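Local coordinates for regulatory protein of LacI family (Chloroflexus aggregans, PDB 3BBL), which probably acts as a LacI-family transcriptional regulator, binding DNA and sensing a small ligand through its periplasmic-binding-protein-like domain, at residues 105-110 with 270-275. Sequence-based numbering, arbitrary orientation.
Sequences VDIDGT and LQPSLI
D106 and D108 grip the backbone of L270 from both ends. L270 N donates to D106 O at 2.8 Å, with an N-H...O angle of 170°, and D108 N donates to L270 O, likewise at 2.8 Å. I107, between the two aspartates, adds a CA-H...O contact from its CA to L270 O at 3.4 Å. This pattern is that of a parallel bridge pairing I107 with L270, where strand 104-107 runs out beside strand 267-275.

In LacI-family repressors the chain crosses between two subdomains several times. Both segments leave the parallel pairing at I107 and L270, one entering helix 109-123 and the other continuing as 273-275, which pairs with strand 237-240; this is consistent with two of the hinge segments that join the subdomains of the periplasmic-binding-protein-like fold. D108 takes the N-cap of helix 109-123, its OD1 bonded to the amide of A111, while its OD2 lies on the side of Q271. The D106 side chain leaves its backbone away from 270-275, and its OD2 makes salt bridges with R95 and R138.

Packing continues on the face shared by I107 and L270. In I107, chi1 -51° sets CG1 beside the backbone N, and chi2 -57° then carries CD1 to 4.0 Å from L270 CB; its other branch, CG2, meets P272 CB, also at 4.0 Å. An alanine at I107 would probably leave L270 CB and P272 CB without these apolar neighbours and open a gap beside P242. The P272 ring also approaches the backbone, its CD lying 3.4 Å from D108 O. Farther back, V105 CG1 brushes L270 CD1 at 4.3 Å, with helix 243-258 packed against both residues.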
ATOM      1  N   VAL A 105      -2.229  11.307 -19.284  1.00 28.90           N
ATOM      2  CA  VAL A 105      -1.300  11.822 -18.300  1.00 28.73           C
ATOM      3  C   VAL A 105      -0.377  10.633 -18.044  1.00 28.95           C
ATOM      4  O   VAL A 105      -0.843   9.504 -17.894  1.00 26.58           O
ATOM      5  CB  VAL A 105      -1.996  12.202 -16.977  1.00 29.96           C
ATOM      6  CG1 VAL A 105      -0.954  12.638 -15.954  1.00 27.75           C
ATOM      7  CG2 VAL A 105      -3.006  13.320 -17.211  1.00 29.03           C
ATOM      8  N   ASP A 106       0.928  10.883 -18.015  1.00 29.12           N
ATOM      9  CA  ASP A 106       1.880   9.814 -17.774  1.00 28.21           C
ATOM     10  C   ASP A 106       3.154  10.317 -17.122  1.00 28.34           C
ATOM     11  O   ASP A 106       3.454  11.507 -17.143  1.00 27.46           O
ATOM     12  CB  ASP A 106       2.234   9.111 -19.087  1.00 28.34           C
ATOM     13  CG  ASP A 106       2.773   7.707 -18.866  1.00 28.90           C
ATOM     14  OD1 ASP A 106       3.005   7.337 -17.702  1.00 29.64           O
ATOM     15  OD2 ASP A 106       2.965   6.975 -19.853  1.00 28.68           O
ATOM     16  N   ILE A 107       3.894   9.387 -16.532  1.00 27.59           N
ATOM     17  CA  ILE A 107       5.156   9.699 -15.891  1.00 27.05           C
ATOM     18  C   ILE A 107       6.249   9.359 -16.902  1.00 26.80           C
ATOM     19  O   ILE A 107       6.171   8.338 -17.584  1.00 26.47           O
ATOM     20  CB  ILE A 107       5.359   8.843 -14.619  1.00 25.63           C
ATOM     21  CG1 ILE A 107       4.121   8.934 -13.718  1.00 26.61           C
ATOM     22  CG2 ILE A 107       6.606   9.305 -13.876  1.00 25.13           C
ATOM     23  CD1 ILE A 107       3.736  10.352 -13.303  1.00 22.93           C
ATOM     24  N   ASP A 108       7.257  10.218 -17.011  1.00 25.89           N
ATOM     25  CA  ASP A 108       8.357   9.982 -17.942  1.00 26.86           C
ATOM     26  C   ASP A 108       9.286   8.899 -17.366  1.00 26.63           C
ATOM     27  O   ASP A 108      10.306   9.209 -16.752  1.00 25.44           O
ATOM     28  CB  ASP A 108       9.141  11.282 -18.168  1.00 26.66           C
ATOM     29  CG  ASP A 108      10.126  11.183 -19.327  1.00 28.97           C
ATOM     30  OD1 ASP A 108      10.497  10.053 -19.712  1.00 30.68           O
ATOM     31  OD2 ASP A 108      10.540  12.243 -19.843  1.00 31.40           O
ATOM     32  N   GLY A 109       8.914   7.636 -17.563  1.00 25.45           N
ATOM     33  CA  GLY A 109       9.717   6.533 -17.069  1.00 25.37           C
ATOM     34  C   GLY A 109      11.150   6.591 -17.576  1.00 26.06           C
ATOM     35  O   GLY A 109      12.105   6.442 -16.808  1.00 25.87           O
ATOM     36  N   THR A 110      11.301   6.810 -18.876  1.00 24.03           N
ATOM     37  CA  THR A 110      12.615   6.895 -19.497  1.00 23.67           C
ATOM     38  C   THR A 110      13.535   7.868 -18.758  1.00 24.72           C
ATOM     39  O   THR A 110      14.672   7.531 -18.424  1.00 27.04           O
ATOM     40  CB  THR A 110      12.482   7.329 -20.979  1.00 22.71           C
ATOM     41  OG1 THR A 110      11.738   6.334 -21.686  1.00 22.87           O
ATOM     42  CG2 THR A 110      13.847   7.492 -21.644  1.00 21.65           C
ATOM     43  N   LEU A 270       4.561  14.042 -16.846  1.00 30.23           N
ATOM     44  CA  LEU A 270       5.181  14.468 -15.602  1.00 29.51           C
ATOM     45  C   LEU A 270       6.549  13.813 -15.417  1.00 29.64           C
ATOM     46  O   LEU A 270       6.773  12.682 -15.844  1.00 30.06           O
ATOM     47  CB  LEU A 270       4.276  14.109 -14.423  1.00 30.35           C
ATOM     48  CG  LEU A 270       2.847  14.650 -14.491  1.00 31.59           C
ATOM     49  CD1 LEU A 270       2.069  14.179 -13.279  1.00 32.02           C
ATOM     50  CD2 LEU A 270       2.870  16.165 -14.547  1.00 31.59           C
ATOM     51  N   GLN A 271       7.459  14.526 -14.765  1.00 29.24           N
ATOM     52  CA  GLN A 271       8.797  14.018 -14.523  1.00 28.82           C
ATOM     53  C   GLN A 271       8.953  13.377 -13.145  1.00 28.68           C
ATOM     54  O   GLN A 271       8.427  13.878 -12.150  1.00 28.24           O
ATOM     55  CB  GLN A 271       9.822  15.150 -14.657  1.00 28.95           C
ATOM     56  CG  GLN A 271       9.928  15.735 -16.048  1.00 30.30           C
ATOM     57  CD  GLN A 271      10.201  14.677 -17.100  1.00 33.19           C
ATOM     58  OE1 GLN A 271       9.389  14.459 -18.001  1.00 35.55           O
ATOM     59  NE2 GLN A 271      11.343  14.009 -16.990  1.00 32.50           N
ATOM     60  N   PRO A 272       9.664  12.239 -13.077  1.00 27.29           N
ATOM     61  CA  PRO A 272       9.864  11.580 -11.782  1.00 25.75           C
ATOM     62  C   PRO A 272      11.091  12.201 -11.104  1.00 26.08           C
ATOM     63  O   PRO A 272      11.783  13.028 -11.695  1.00 25.12           O
ATOM     64  CB  PRO A 272      10.088  10.127 -12.173  1.00 25.21           C
ATOM     65  CG  PRO A 272      10.842  10.259 -13.462  1.00 25.53           C
ATOM     66  CD  PRO A 272      10.076  11.357 -14.185  1.00 24.74           C
ATOM     67  N   SER A 273      11.353  11.807  -9.865  1.00 26.60           N
ATOM     68  CA  SER A 273      12.498  12.323  -9.129  1.00 27.88           C
ATOM     69  C   SER A 273      13.344  11.177  -8.612  1.00 27.11           C
ATOM     70  O   SER A 273      12.816  10.173  -8.149  1.00 28.00           O
ATOM     71  CB  SER A 273      12.044  13.158  -7.935  1.00 27.77           C
ATOM     72  OG  SER A 273      11.513  14.396  -8.355  1.00 34.61           O
ATOM     73  N   LEU A 274      14.659  11.328  -8.691  1.00 26.86           N
ATOM     74  CA  LEU A 274      15.560  10.301  -8.195  1.00 25.96           C
ATOM     75  C   LEU A 274      15.758  10.571  -6.713  1.00 24.21           C
ATOM     76  O   LEU A 274      16.055  11.691  -6.328  1.00 24.49           O
ATOM     77  CB  LEU A 274      16.903  10.362  -8.927  1.00 24.10           C
ATOM     78  CG  LEU A 274      17.990   9.405  -8.424  1.00 26.88           C
ATOM     79  CD1 LEU A 274      17.530   7.963  -8.570  1.00 23.92           C
ATOM     80  CD2 LEU A 274      19.278   9.636  -9.203  1.00 24.78           C
ATOM     81  N   ILE A 275      15.565   9.553  -5.884  1.00 23.73           N
ATOM     82  CA  ILE A 275      15.741   9.709  -4.444  1.00 23.56           C
ATOM     83  C   ILE A 275      16.971   8.934  -3.992  1.00 24.28           C
ATOM     84  O   ILE A 275      16.953   7.705  -3.935  1.00 23.13           O
ATOM     85  CB  ILE A 275      14.527   9.180  -3.661  1.00 24.01           C
ATOM     86  CG1 ILE A 275      13.231   9.745  -4.253  1.00 24.95           C
ATOM     87  CG2 ILE A 275      14.648   9.574  -2.205  1.00 22.89           C
ATOM     88  CD1 ILE A 275      13.179  11.256  -4.295  1.00 23.81           C
TER